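Local atomic coordinates of TRAP dicarboxylate transporter, DctP subunit (PDB entry 4OVS), a protein that probably serves as the periplasmic solute-binding subunit of a TRAP dicarboxylate transporter and binds succinate. Residues E53-K58 against K250-M255; K49-L54 against V59-F64; A280-Y285 against L292-L297. All coordinates share one frame; numbering follows the deposited sequence.

In the fold
Contacts 1 and 2 start from the same helix, 39-54, and lie close together, their centres about 9 Å apart; contact 3 sits elsewhere, its centre about 44 Å from that of contact 1. Contact 2 is the most buried, with valines packed inside a beta-alpha-beta unit. Contact 1 is partly buried and brings the end of that helix against the start of helix 253-289, mixing side-chain carbons with backbone carbonyls. Contact 3 uses the same long helix much further along and backs it onto strand 293-295, mostly by aliphatic contact. No hydrogen bond crosses any of the three; the hydroxyls of Thr-55 and Ser-283 are hydrogen-bonded to residues just beside their own segments.

Contact 1. Residues E53-K58 against K250-M255; sequences ELTNGK and KDLKPM
Selenomethionine Met-255 packs against Leu-54 and Thr-55, bringing the beginning of helix 253-289 up to the Schellman motif that ends helix 39-54. The motif is defined by two backbone bonds, Gly-57 N to Gly-52 O and Asn-56 N to Glu-53 O, with Asn-56 at positive phi as the C-prime residue. A type I' turn from Thr-55 to Lys-58 then leads the chain toward strand 59-64.

Leu-54 and Met-255 direct their CB atoms at each other, and these lie 4.0 Å apart. Met-255 holds CG anti to its carbonyl carbon (chi1 -65°), which sets Met-255 CG 3.6 Å from Leu-54 O. The chain then bends at both chi2 and chi3 and does not run out straight; these bends bring the terminal methyl CE of Met-255 back to 3.9 Å from Leu-54 O. These are van der Waals approaches, and no hydrogen bond joins the segments.

Thr-55 divides its branches by chemistry. With chi1 at 64°, OG1 lies between the backbone N and the carbonyl carbon, where it bonds both Val-51 O and Val-59 N, tying the last helical turn to the following strand. CG2, placed anti to the carbonyl carbon, is left for the apolar side and reaches Met-255 CB at 3.7 Å, the two side chains running obliquely past one another. Leu-252 adds a looser edge, its CD2 standing 4.4 Å from Thr-55 CG2. Altogether 244 Å² is buried between the segments, and the contact lies away from the succinate-binding residues. Leu-54 in turn meets a carbonyl of the other segment: its CD1 lies 3.8 Å from Met-255 O.

Contact 2. Residues K49-L54 against V59-F64; sequences KRVGEL and VEVIVF
Val-51 sets its CG1 methyl over two valines of the neighbouring strand, Val-59 and Val-61, inside the beta-alpha-beta unit made by strand 26-31, helix 39-54 and strand 59-64. The short axes of helix 49-54 and strand 59-64 are 7.0 Å apart at closest approach and run almost antiparallel, at 173°, as expected where the crossover helix returns along the strand it precedes.

The tight point is Val-51 CG1 against Val-61 CG2 at 3.5 Å, closer than usual van der Waals contact. Val-51 CB lies 3.6 Å from Val-61 CG2, and the two side chains meet at about a right angle. A trans torsion in Val-51 (chi1 170°) carries CG1 away from its own N to a position touching both strand residues; on the Val-59 side, Val-51 CG1 touches Val-59 CG1 at 3.7 Å, here with the side chains oblique. Val-59 and Val-61 both aim their CB atoms at the helix, whereas Glu-60 between them turns away, the in-and-out pattern of a strand with one face under a helix. Val-61 is further walled by Ala-48 of the helix and by Ile-28 and Val-30 of the parallel strand 26-31.

At Gly-52 the backbones come near each other: its CA is 3.5 Å from Val-59 O in a CA-H...O contact, and the nearest CA pair, Gly-52 with Glu-60, is only 5.6 Å apart. On the helix itself, away from the strand, Arg-50 grips Glu-53 and also reaches Glu-262 of helix 253-289 through NE. In the salt bridge within the helix, Arg-50 NH1 lies 2.8 Å from Glu-53 OE1, on the anti side and 27° out of the carboxylate plane.

Contact 3. Residues A280-Y285 against L292-L297; sequences AKISEY and LKIHTL
Ile-282 and Leu-292 form the tight half of this contact, where helix 253-289 rests on strand 293-295, the short strand that the chain enters after leaving the helix and that runs parallel to strand 225-227. A helix of this length is a hallmark of DctP-type TRAP binding proteins, and its later part here covers the edge of the mixed sheet.

The closest pair is Ile-282 CG2 with Leu-292 CD2, 3.6 Å apart, the side chains meeting obliquely. Both residues are buried. In Leu-292, chi1 of 173° puts CG anti to the backbone N, and chi2 of 69° turns CD2 to Ile-282. Ile-282 reaches it with its branch methyl, while Leu-226 of strand 225-227 and Leu-211, Phe-214 and Tyr-215 of helix 211-216 also touch this residue. The succinate-binding Asn-213 belongs to that same helix; its side chain is about 9 Å from that of Ile-282, which places the contact near the succinate site without a direct touch between these two residues.

The outer half is looser. Ile-294, partly exposed, crosses Ile-282 at about a right angle, its CD1 4.0 Å from Ile-282 CG2 and 3.9 Å from Ser-283 CA. Ser-283 points its CB away from the strand; its OG is hydrogen-bonded to Leu-279 O, one turn back, and offers Ile-294 only a van der Waals neighbour.

Toward the later end of the helical segment Tyr-285, also partly exposed, closes the flank. It meets Leu-292 by the ring's edge and not by a face, the two side chains nearly perpendicular: Tyr-285 CE2 stands 3.9 Å from Leu-292 CB, which lies near the ring plane.

Contact 1. Residues E53-K58 against K250-M255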
ATOM      1  N   GLU A  53     -20.365  -3.189  18.034  1.00 28.06           N
ATOM      2  CA  GLU A  53     -20.936  -2.252  18.994  1.00 28.20           C
ATOM      3  C   GLU A  53     -22.141  -1.517  18.400  1.00 25.57           C
ATOM      4  O   GLU A  53     -23.192  -1.490  18.994  1.00 23.85           O
ATOM      5  CB  GLU A  53     -19.858  -1.267  19.461  1.00 26.60           C
ATOM      6  CG  GLU A  53     -18.744  -1.950  20.211  1.00 27.43           C
ATOM      7  CD  GLU A  53     -17.555  -1.037  20.550  1.00 31.99           C
ATOM      8  OE1 GLU A  53     -17.331  -0.008  19.873  1.00 35.64           O
ATOM      9  OE2 GLU A  53     -16.847  -1.341  21.532  1.00 31.21           O
ATOM     10  N   LEU A  54     -22.009  -0.994  17.199  1.00 20.33           N
ATOM     11  CA  LEU A  54     -23.095  -0.213  16.598  1.00 21.59           C
ATOM     12  C   LEU A  54     -24.306  -1.057  16.208  1.00 22.70           C
ATOM     13  O   LEU A  54     -25.401  -0.537  16.073  1.00 30.04           O
ATOM     14  CB  LEU A  54     -22.590   0.545  15.372  1.00 23.76           C
ATOM     15  CG  LEU A  54     -21.707   1.757  15.597  1.00 19.66           C
ATOM     16  CD1 LEU A  54     -21.127   2.303  14.334  1.00 22.30           C
ATOM     17  CD2 LEU A  54     -22.465   2.843  16.362  1.00 25.49           C
ATOM     18  N   THR A  55     -24.141  -2.365  16.055  1.00 24.32           N
ATOM     19  CA  THR A  55     -25.273  -3.183  15.679  1.00 24.81           C
ATOM     20  C   THR A  55     -25.785  -3.984  16.860  1.00 29.03           C
ATOM     21  O   THR A  55     -26.543  -4.921  16.673  1.00 28.51           O
ATOM     22  CB  THR A  55     -24.953  -4.156  14.539  1.00 21.80           C
ATOM     23  OG1 THR A  55     -23.942  -5.112  14.953  1.00 26.81           O
ATOM     24  CG2 THR A  55     -24.493  -3.389  13.333  1.00 22.26           C
ATOM     25  N   ASN A  56     -25.386  -3.601  18.064  1.00 27.76           N
ATOM     26  CA  ASN A  56     -25.637  -4.403  19.271  1.00 33.74           C
ATOM     27  C   ASN A  56     -25.514  -5.928  19.126  1.00 32.47           C
ATOM     28  O   ASN A  56     -26.361  -6.679  19.606  1.00 33.00           O
ATOM     29  CB  ASN A  56     -26.989  -4.041  19.864  1.00 33.79           C
ATOM     30  CG  ASN A  56     -27.109  -2.560  20.138  1.00 39.97           C
ATOM     31  OD1 ASN A  56     -26.369  -2.013  20.945  1.00 44.78           O
ATOM     32  ND2 ASN A  56     -28.043  -1.902  19.464  1.00 42.47           N
ATOM     33  N   GLY A  57     -24.473  -6.381  18.443  1.00 32.49           N
ATOM     34  CA  GLY A  57     -24.101  -7.790  18.445  1.00 31.52           C
ATOM     35  C   GLY A  57     -24.787  -8.585  17.356  1.00 32.64           C
ATOM     36  O   GLY A  57     -24.624  -9.799  17.226  1.00 29.78           O
ATOM     37  N   LYS A  58     -25.560  -7.891  16.543  1.00 33.30           N
ATOM     38  CA  LYS A  58     -26.355  -8.531  15.522  1.00 31.25           C
ATOM     39  C   LYS A  58     -25.443  -8.927  14.364  1.00 29.38           C
ATOM     40  O   LYS A  58     -25.656  -9.961  13.739  1.00 26.47           O
ATOM     41  CB  LYS A  58     -27.431  -7.541  15.059  1.00 33.11           C
ATOM     42  CG  LYS A  58     -28.728  -8.131  14.620  1.00 40.16           C
ATOM     43  CD  LYS A  58     -29.847  -7.105  14.827  1.00 36.73           C
ATOM     44  CE  LYS A  58     -31.196  -7.708  14.752  1.00 41.12           C
ATOM     45  NZ  LYS A  58     -31.713  -8.280  16.028  1.00 43.04           N
ATOM     46  N   LYS A 250     -30.762  -3.785   4.476  1.00 34.39           N
ATOM     47  CA  LYS A 250     -30.801  -2.336   4.324  1.00 36.93           C
ATOM     48  C   LYS A 250     -30.713  -1.610   5.644  1.00 33.74           C
ATOM     49  O   LYS A 250     -30.084  -0.574   5.711  1.00 33.52           O
ATOM     50  CB  LYS A 250     -32.078  -1.916   3.580  1.00 40.81           C
ATOM     51  CG  LYS A 250     -32.217  -0.441   3.368  1.00 42.49           C
ATOM     52  CD  LYS A 250     -33.379  -0.157   2.404  1.00 53.13           C
ATOM     53  CE  LYS A 250     -33.794   1.317   2.384  1.00 54.27           C
ATOM     54  NZ  LYS A 250     -34.632   1.694   3.569  1.00 55.60           N
ATOM     55  N   ASP A 251     -31.336  -2.147   6.685  1.00 30.82           N
ATOM     56  CA  ASP A 251     -31.341  -1.489   7.981  1.00 30.22           C
ATOM     57  C   ASP A 251     -30.024  -1.601   8.739  1.00 33.61           C
ATOM     58  O   ASP A 251     -29.818  -0.853   9.691  1.00 32.85           O
ATOM     59  CB  ASP A 251     -32.468  -2.012   8.874  1.00 33.28           C
ATOM     60  CG  ASP A 251     -33.840  -1.445   8.508  1.00 45.65           C
ATOM     61  OD1 ASP A 251     -34.144  -0.285   8.897  1.00 44.64           O
ATOM     62  OD2 ASP A 251     -34.620  -2.181   7.847  1.00 40.60           O
ATOM     63  N   LEU A 252     -29.135  -2.518   8.341  1.00 28.13           N
ATOM     64  CA  LEU A 252     -27.828  -2.646   8.978  1.00 29.27           C
ATOM     65  C   LEU A 252     -26.722  -1.889   8.195  1.00 29.19           C
ATOM     66  O   LEU A 252     -25.655  -1.698   8.702  1.00 24.85           O
ATOM     67  CB  LEU A 252     -27.431  -4.132   9.136  1.00 26.06           C
ATOM     68  CG  LEU A 252     -28.401  -4.925  10.022  1.00 28.61           C
ATOM     69  CD1 LEU A 252     -28.166  -6.393   9.951  1.00 28.96           C
ATOM     70  CD2 LEU A 252     -28.291  -4.468  11.455  1.00 29.14           C
ATOM     71  N   LYS A 253     -26.998  -1.448   6.969  1.00 29.62           N
ATOM     72  CA  LYS A 253     -25.963  -0.782   6.179  1.00 27.16           C
ATOM     73  C   LYS A 253     -25.445   0.495   6.797  1.00 29.93           C
ATOM     74  O   LYS A 253     -24.223   0.733   6.777  1.00 25.23           O
ATOM     75  CB  LYS A 253     -26.510  -0.448   4.791  1.00 29.71           C
ATOM     76  CG  LYS A 253     -26.434  -1.621   3.831  1.00 29.02           C
ATOM     77  CD  LYS A 253     -27.115  -1.340   2.524  1.00 31.05           C
ATOM     78  CE  LYS A 253     -26.391  -1.978   1.380  1.00 35.21           C
ATOM     79  NZ  LYS A 253     -27.278  -2.491   0.319  1.00 37.81           N
ATOM     80  N   PRO A 254     -26.358   1.349   7.315  1.00 26.38           N
ATOM     81  CA  PRO A 254     -25.886   2.608   7.932  1.00 30.18           C
ATOM     82  C   PRO A 254     -24.821   2.389   9.034  1.00 29.32           C
ATOM     83  O   PRO A 254     -23.853   3.160   9.088  1.00 30.96           O
ATOM     84  CB  PRO A 254     -27.161   3.229   8.502  1.00 29.13           C
ATOM     85  CG  PRO A 254     -28.304   2.633   7.591  1.00 29.10           C
ATOM     86  CD  PRO A 254     -27.815   1.202   7.403  1.00 30.82           C
HETATM   87  N   MSE A 255     -24.974   1.368   9.873  1.00 35.06           N
HETATM   88  CA  MSE A 255     -23.956   1.082  10.905  1.00 32.26           C
HETATM   89  C   MSE A 255     -22.646   0.590  10.339  1.00 30.31           C
HETATM   90  O   MSE A 255     -21.587   0.866  10.889  1.00 29.65           O
HETATM   91  CB  MSE A 255     -24.443   0.046  11.886  1.00 41.16           C
HETATM   92  CG  MSE A 255     -25.606   0.504  12.683  1.00 44.82           C
HETATM   93 SE   MSE A 255     -27.291   0.001  11.904  1.00 51.96          SE
HETATM   94  CE  MSE A 255     -28.319  -0.429  13.558  1.00 47.26           C
TER

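Contact 2. Residues K49-L54 against V59-F64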
ATOM      1  N   LYS A  49     -14.566  -4.161  15.436  1.00 19.22           N
ATOM      2  CA  LYS A  49     -15.086  -3.876  16.765  1.00 18.64           C
ATOM      3  C   LYS A  49     -16.286  -2.901  16.731  1.00 25.53           C
ATOM      4  O   LYS A  49     -17.279  -3.093  17.433  1.00 21.54           O
ATOM      5  CB  LYS A  49     -13.967  -3.261  17.593  1.00 25.90           C
ATOM      6  CG  LYS A  49     -14.304  -3.130  19.053  1.00 27.38           C
ATOM      7  CD  LYS A  49     -13.241  -2.296  19.809  1.00 32.50           C
ATOM      8  CE  LYS A  49     -13.565  -0.795  19.840  1.00 38.84           C
ATOM      9  NZ  LYS A  49     -12.732   0.007  20.828  1.00 44.00           N
ATOM     10  N   ARG A  50     -16.191  -1.849  15.926  1.00 25.14           N
ATOM     11  CA  ARG A  50     -17.254  -0.825  15.900  1.00 26.28           C
ATOM     12  C   ARG A  50     -18.578  -1.335  15.264  1.00 20.91           C
ATOM     13  O   ARG A  50     -19.679  -1.024  15.750  1.00 24.52           O
ATOM     14  CB  ARG A  50     -16.763   0.426  15.204  1.00 22.45           C
ATOM     15  CG  ARG A  50     -15.691   1.165  15.979  1.00 26.75           C
ATOM     16  CD  ARG A  50     -16.252   1.710  17.298  1.00 31.85           C
ATOM     17  NE  ARG A  50     -17.245   2.750  17.069  1.00 25.69           N
ATOM     18  CZ  ARG A  50     -18.368   2.935  17.757  1.00 33.47           C
ATOM     19  NH1 ARG A  50     -18.731   2.111  18.737  1.00 29.64           N
ATOM     20  NH2 ARG A  50     -19.162   3.949  17.422  1.00 27.79           N
ATOM     21  N   VAL A  51     -18.482  -2.109  14.198  1.00 20.48           N
ATOM     22  CA  VAL A  51     -19.677  -2.776  13.639  1.00 19.17           C
ATOM     23  C   VAL A  51     -20.424  -3.559  14.728  1.00 23.36           C
ATOM     24  O   VAL A  51     -21.618  -3.397  14.885  1.00 24.38           O
ATOM     25  CB  VAL A  51     -19.333  -3.670  12.455  1.00 20.92           C
ATOM     26  CG1 VAL A  51     -20.543  -4.546  12.044  1.00 20.49           C
ATOM     27  CG2 VAL A  51     -18.861  -2.812  11.290  1.00 22.53           C
ATOM     28  N   GLY A  52     -19.722  -4.409  15.474  1.00 26.36           N
ATOM     29  CA  GLY A  52     -20.317  -5.141  16.578  1.00 22.87           C
ATOM     30  C   GLY A  52     -21.041  -4.245  17.586  1.00 27.80           C
ATOM     31  O   GLY A  52     -22.174  -4.524  17.980  1.00 28.25           O
ATOM     32  N   GLU A  53     -20.365  -3.189  18.034  1.00 28.06           N
ATOM     33  CA  GLU A  53     -20.936  -2.252  18.994  1.00 28.20           C
ATOM     34  C   GLU A  53     -22.141  -1.517  18.400  1.00 25.57           C
ATOM     35  O   GLU A  53     -23.192  -1.490  18.994  1.00 23.85           O
ATOM     36  CB  GLU A  53     -19.858  -1.267  19.461  1.00 26.60           C
ATOM     37  CG  GLU A  53     -18.744  -1.950  20.211  1.00 27.43           C
ATOM     38  CD  GLU A  53     -17.555  -1.037  20.550  1.00 31.99           C
ATOM     39  OE1 GLU A  53     -17.331  -0.008  19.873  1.00 35.64           O
ATOM     40  OE2 GLU A  53     -16.847  -1.341  21.532  1.00 31.21           O
ATOM     41  N   LEU A  54     -22.009  -0.994  17.199  1.00 20.33           N
ATOM     42  CA  LEU A  54     -23.095  -0.213  16.598  1.00 21.59           C
ATOM     43  C   LEU A  54     -24.306  -1.057  16.208  1.00 22.70           C
ATOM     44  O   LEU A  54     -25.401  -0.537  16.073  1.00 30.04           O
ATOM     45  CB  LEU A  54     -22.590   0.545  15.372  1.00 23.76           C
ATOM     46  CG  LEU A  54     -21.707   1.757  15.597  1.00 19.66           C
ATOM     47  CD1 LEU A  54     -21.127   2.303  14.334  1.00 22.30           C
ATOM     48  CD2 LEU A  54     -22.465   2.843  16.362  1.00 25.49           C
ATOM     49  N   VAL A  59     -24.455  -8.076  14.082  1.00 28.11           N
ATOM     50  CA  VAL A  59     -23.449  -8.341  13.067  1.00 21.13           C
ATOM     51  C   VAL A  59     -22.073  -8.534  13.696  1.00 26.46           C
ATOM     52  O   VAL A  59     -21.640  -7.723  14.535  1.00 26.15           O
ATOM     53  CB  VAL A  59     -23.331  -7.248  12.075  1.00 23.77           C
ATOM     54  CG1 VAL A  59     -22.358  -7.605  10.996  1.00 26.36           C
ATOM     55  CG2 VAL A  59     -24.690  -6.920  11.465  1.00 29.79           C
ATOM     56  N   GLU A  60     -21.397  -9.608  13.282  1.00 20.59           N
ATOM     57  CA  GLU A  60     -20.036  -9.935  13.735  1.00 23.43           C
ATOM     58  C   GLU A  60     -19.063  -9.878  12.532  1.00 19.40           C
ATOM     59  O   GLU A  60     -19.289 -10.522  11.530  1.00 26.75           O
ATOM     60  CB  GLU A  60     -19.958 -11.290  14.449  1.00 25.92           C
ATOM     61  CG  GLU A  60     -18.508 -11.559  14.996  1.00 36.40           C
ATOM     62  CD  GLU A  60     -18.370 -12.632  16.116  1.00 42.74           C
ATOM     63  OE1 GLU A  60     -19.155 -13.608  16.158  1.00 38.41           O
ATOM     64  OE2 GLU A  60     -17.443 -12.471  16.961  1.00 41.21           O
ATOM     65  N   VAL A  61     -18.025  -9.059  12.634  1.00 18.23           N
ATOM     66  CA  VAL A  61     -17.032  -8.915  11.558  1.00 17.57           C
ATOM     67  C   VAL A  61     -15.770  -9.708  11.969  1.00 22.19           C
ATOM     68  O   VAL A  61     -15.240  -9.481  13.068  1.00 18.59           O
ATOM     69  CB  VAL A  61     -16.673  -7.482  11.338  1.00 18.14           C
ATOM     70  CG1 VAL A  61     -15.578  -7.366  10.206  1.00 19.68           C
ATOM     71  CG2 VAL A  61     -17.926  -6.611  11.012  1.00 20.65           C
ATOM     72  N   ILE A  62     -15.341 -10.646  11.135  1.00 21.95           N
ATOM     73  CA  ILE A  62     -14.122 -11.430  11.380  1.00 20.67           C
ATOM     74  C   ILE A  62     -13.066 -10.993  10.351  1.00 24.72           C
ATOM     75  O   ILE A  62     -13.319 -10.942   9.148  1.00 21.73           O
ATOM     76  CB  ILE A  62     -14.374 -12.932  11.288  1.00 26.19           C
ATOM     77  CG1 ILE A  62     -15.440 -13.353  12.310  1.00 27.56           C
ATOM     78  CG2 ILE A  62     -13.031 -13.763  11.485  1.00 24.38           C
ATOM     79  CD1 ILE A  62     -15.217 -12.828  13.720  1.00 29.77           C
ATOM     80  N   VAL A  63     -11.902 -10.615  10.852  1.00 21.34           N
ATOM     81  CA  VAL A  63     -10.814 -10.090  10.036  1.00 21.79           C
ATOM     82  C   VAL A  63      -9.708 -11.161   9.920  1.00 24.11           C
ATOM     83  O   VAL A  63      -9.218 -11.670  10.919  1.00 23.89           O
ATOM     84  CB  VAL A  63     -10.180  -8.832  10.696  1.00 23.80           C
ATOM     85  CG1 VAL A  63      -8.992  -8.359   9.882  1.00 19.74           C
ATOM     86  CG2 VAL A  63     -11.193  -7.701  10.863  1.00 24.90           C
ATOM     87  N   PHE A  64      -9.332 -11.494   8.685  1.00 16.95           N
ATOM     88  CA  PHE A  64      -8.263 -12.382   8.396  1.00 17.37           C
ATOM     89  C   PHE A  64      -7.063 -11.621   7.827  1.00 17.69           C
ATOM     90  O   PHE A  64      -7.042 -11.262   6.650  1.00 20.32           O
ATOM     91  CB  PHE A  64      -8.741 -13.408   7.351  1.00 19.82           C
ATOM     92  CG  PHE A  64      -9.802 -14.350   7.846  1.00 20.57           C
ATOM     93  CD1 PHE A  64      -9.471 -15.539   8.428  1.00 22.65           C
ATOM     94  CD2 PHE A  64     -11.152 -14.048   7.690  1.00 25.11           C
ATOM     95  CE1 PHE A  64     -10.456 -16.418   8.859  1.00 25.52           C
ATOM     96  CE2 PHE A  64     -12.137 -14.939   8.114  1.00 23.83           C
ATOM     97  CZ  PHE A  64     -11.798 -16.099   8.699  1.00 21.39           C
TER

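Contact 3. Residues A280-Y285 against L292-L297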
ATOM      1  N   ALA A 280      12.333   4.141  14.998  1.00 26.08           N
ATOM      2  CA  ALA A 280      12.970   3.807  16.270  1.00 27.72           C
ATOM      3  C   ALA A 280      13.192   2.289  16.404  1.00 24.05           C
ATOM      4  O   ALA A 280      14.235   1.837  16.857  1.00 23.66           O
ATOM      5  CB  ALA A 280      12.136   4.310  17.410  1.00 26.57           C
ATOM      6  N   LYS A 281      12.209   1.490  16.030  1.00 19.97           N
ATOM      7  CA  LYS A 281      12.353   0.036  16.192  1.00 19.01           C
ATOM      8  C   LYS A 281      13.390  -0.549  15.232  1.00 19.23           C
ATOM      9  O   LYS A 281      14.200  -1.428  15.593  1.00 21.27           O
ATOM     10  CB  LYS A 281      10.999  -0.652  16.015  1.00 22.21           C
ATOM     11  CG  LYS A 281      10.029  -0.483  17.179  1.00 25.53           C
ATOM     12  CD  LYS A 281       8.623  -0.933  16.746  1.00 33.64           C
ATOM     13  CE  LYS A 281       7.534  -0.798  17.840  1.00 37.73           C
ATOM     14  NZ  LYS A 281       8.005  -1.367  19.127  1.00 44.50           N
ATOM     15  N   ILE A 282      13.381  -0.078  13.993  1.00 17.86           N
ATOM     16  CA  ILE A 282      14.374  -0.529  13.031  1.00 19.93           C
ATOM     17  C   ILE A 282      15.792  -0.114  13.466  1.00 17.34           C
ATOM     18  O   ILE A 282      16.754  -0.888  13.343  1.00 20.82           O
ATOM     19  CB  ILE A 282      13.980  -0.027  11.647  1.00 17.32           C
ATOM     20  CG1 ILE A 282      12.666  -0.668  11.278  1.00 17.73           C
ATOM     21  CG2 ILE A 282      15.051  -0.301  10.577  1.00 20.91           C
ATOM     22  CD1 ILE A 282      11.964   0.054  10.261  1.00 17.79           C
ATOM     23  N   SER A 283      15.918   1.093  14.014  1.00 22.17           N
ATOM     24  CA  SER A 283      17.202   1.616  14.472  1.00 23.61           C
ATOM     25  C   SER A 283      17.760   0.831  15.640  1.00 24.12           C
ATOM     26  O   SER A 283      18.954   0.535  15.671  1.00 24.52           O
ATOM     27  CB  SER A 283      17.041   3.090  14.855  1.00 23.23           C
ATOM     28  OG  SER A 283      16.814   3.871  13.695  1.00 24.05           O
ATOM     29  N   GLU A 284      16.899   0.473  16.585  1.00 20.38           N
ATOM     30  CA  GLU A 284      17.333  -0.318  17.710  1.00 24.46           C
ATOM     31  C   GLU A 284      17.777  -1.716  17.235  1.00 28.63           C
ATOM     32  O   GLU A 284      18.800  -2.257  17.686  1.00 23.49           O
ATOM     33  CB  GLU A 284      16.221  -0.432  18.745  1.00 29.53           C
ATOM     34  CG  GLU A 284      16.672  -1.161  20.004  1.00 34.99           C
ATOM     35  CD  GLU A 284      17.093  -0.221  21.160  1.00 44.74           C
ATOM     36  OE1 GLU A 284      17.971   0.652  20.928  1.00 44.10           O
ATOM     37  OE2 GLU A 284      16.583  -0.381  22.309  1.00 48.85           O
ATOM     38  N   TYR A 285      17.031  -2.280  16.296  1.00 26.40           N
ATOM     39  CA  TYR A 285      17.375  -3.575  15.731  1.00 22.76           C
ATOM     40  C   TYR A 285      18.764  -3.528  15.053  1.00 23.09           C
ATOM     41  O   TYR A 285      19.578  -4.462  15.165  1.00 21.96           O
ATOM     42  CB  TYR A 285      16.304  -4.036  14.737  1.00 22.14           C
ATOM     43  CG  TYR A 285      16.842  -5.127  13.883  1.00 23.25           C
ATOM     44  CD1 TYR A 285      16.894  -6.432  14.342  1.00 25.16           C
ATOM     45  CD2 TYR A 285      17.375  -4.847  12.643  1.00 26.98           C
ATOM     46  CE1 TYR A 285      17.447  -7.473  13.559  1.00 24.22           C
ATOM     47  CE2 TYR A 285      17.920  -5.843  11.869  1.00 22.89           C
ATOM     48  CZ  TYR A 285      17.982  -7.140  12.335  1.00 25.14           C
ATOM     49  OH  TYR A 285      18.534  -8.107  11.526  1.00 23.90           O
ATOM     50  N   LEU A 292      22.176  -4.507  10.093  1.00 32.29           N
ATOM     51  CA  LEU A 292      21.487  -3.592   9.186  1.00 29.40           C
ATOM     52  C   LEU A 292      22.148  -2.229   9.287  1.00 31.84           C
ATOM     53  O   LEU A 292      22.431  -1.750  10.376  1.00 24.68           O
ATOM     54  CB  LEU A 292      20.005  -3.517   9.527  1.00 31.49           C
ATOM     55  CG  LEU A 292      19.190  -2.470   8.769  1.00 29.84           C
ATOM     56  CD1 LEU A 292      19.081  -2.871   7.330  1.00 30.10           C
ATOM     57  CD2 LEU A 292      17.817  -2.319   9.376  1.00 27.00           C
ATOM     58  N   LYS A 293      22.459  -1.632   8.144  1.00 31.62           N
ATOM     59  CA  LYS A 293      22.907  -0.252   8.104  1.00 31.34           C
ATOM     60  C   LYS A 293      21.763   0.564   7.501  1.00 30.92           C
ATOM     61  O   LYS A 293      21.169   0.139   6.517  1.00 29.19           O
ATOM     62  CB  LYS A 293      24.142  -0.094   7.216  1.00 32.72           C
ATOM     63  CG  LYS A 293      25.309  -0.980   7.560  1.00 39.96           C
ATOM     64  CD  LYS A 293      25.905  -0.678   8.937  1.00 45.83           C
ATOM     65  CE  LYS A 293      26.461   0.743   9.038  1.00 50.87           C
ATOM     66  NZ  LYS A 293      27.213   0.997  10.331  1.00 52.10           N
ATOM     67  N   ILE A 294      21.457   1.710   8.095  1.00 27.27           N
ATOM     68  CA  ILE A 294      20.411   2.618   7.615  1.00 24.33           C
ATOM     69  C   ILE A 294      21.059   3.856   6.989  1.00 29.44           C
ATOM     70  O   ILE A 294      21.882   4.517   7.610  1.00 25.88           O
ATOM     71  CB  ILE A 294      19.515   3.002   8.774  1.00 24.94           C
ATOM     72  CG1 ILE A 294      19.028   1.733   9.456  1.00 25.58           C
ATOM     73  CG2 ILE A 294      18.342   3.921   8.343  1.00 28.09           C
ATOM     74  CD1 ILE A 294      18.362   1.980  10.776  1.00 28.77           C
ATOM     75  N   HIS A 295      20.724   4.169   5.745  1.00 31.37           N
ATOM     76  CA  HIS A 295      21.372   5.279   5.055  1.00 30.71           C
ATOM     77  C   HIS A 295      20.375   6.345   4.741  1.00 30.27           C
ATOM     78  O   HIS A 295      19.299   6.042   4.281  1.00 29.06           O
ATOM     79  CB  HIS A 295      21.984   4.835   3.736  1.00 34.69           C
ATOM     80  CG  HIS A 295      22.789   3.595   3.850  1.00 37.50           C
ATOM     81  ND1 HIS A 295      24.087   3.594   4.310  1.00 39.79           N
ATOM     82  CD2 HIS A 295      22.483   2.308   3.580  1.00 41.31           C
ATOM     83  CE1 HIS A 295      24.549   2.359   4.307  1.00 39.43           C
ATOM     84  NE2 HIS A 295      23.595   1.558   3.872  1.00 41.00           N
ATOM     85  N   THR A 296      20.766   7.590   4.965  1.00 26.67           N
ATOM     86  CA  THR A 296      19.959   8.737   4.638  1.00 33.89           C
ATOM     87  C   THR A 296      20.605   9.451   3.456  1.00 35.41           C
ATOM     88  O   THR A 296      21.793   9.378   3.286  1.00 36.10           O
ATOM     89  CB  THR A 296      19.879   9.693   5.822  1.00 36.06           C
ATOM     90  OG1 THR A 296      21.170  10.198   6.094  1.00 40.93           O
ATOM     91  CG2 THR A 296      19.389   8.996   7.039  1.00 36.07           C
ATOM     92  N   LEU A 297      19.822  10.136   2.633  1.00 39.01           N
ATOM     93  CA  LEU A 297      20.360  10.703   1.407  1.00 37.61           C
ATOM     94  C   LEU A 297      20.714  12.185   1.537  1.00 39.07           C
ATOM     95  O   LEU A 297      20.074  12.940   2.267  1.00 41.83           O
ATOM     96  CB  LEU A 297      19.372  10.516   0.249  1.00 35.47           C
ATOM     97  CG  LEU A 297      19.011   9.078  -0.134  1.00 38.04           C
ATOM     98  CD1 LEU A 297      17.984   9.097  -1.248  1.00 39.13           C
ATOM     99  CD2 LEU A 297      20.232   8.266  -0.545  1.00 42.45           C
TER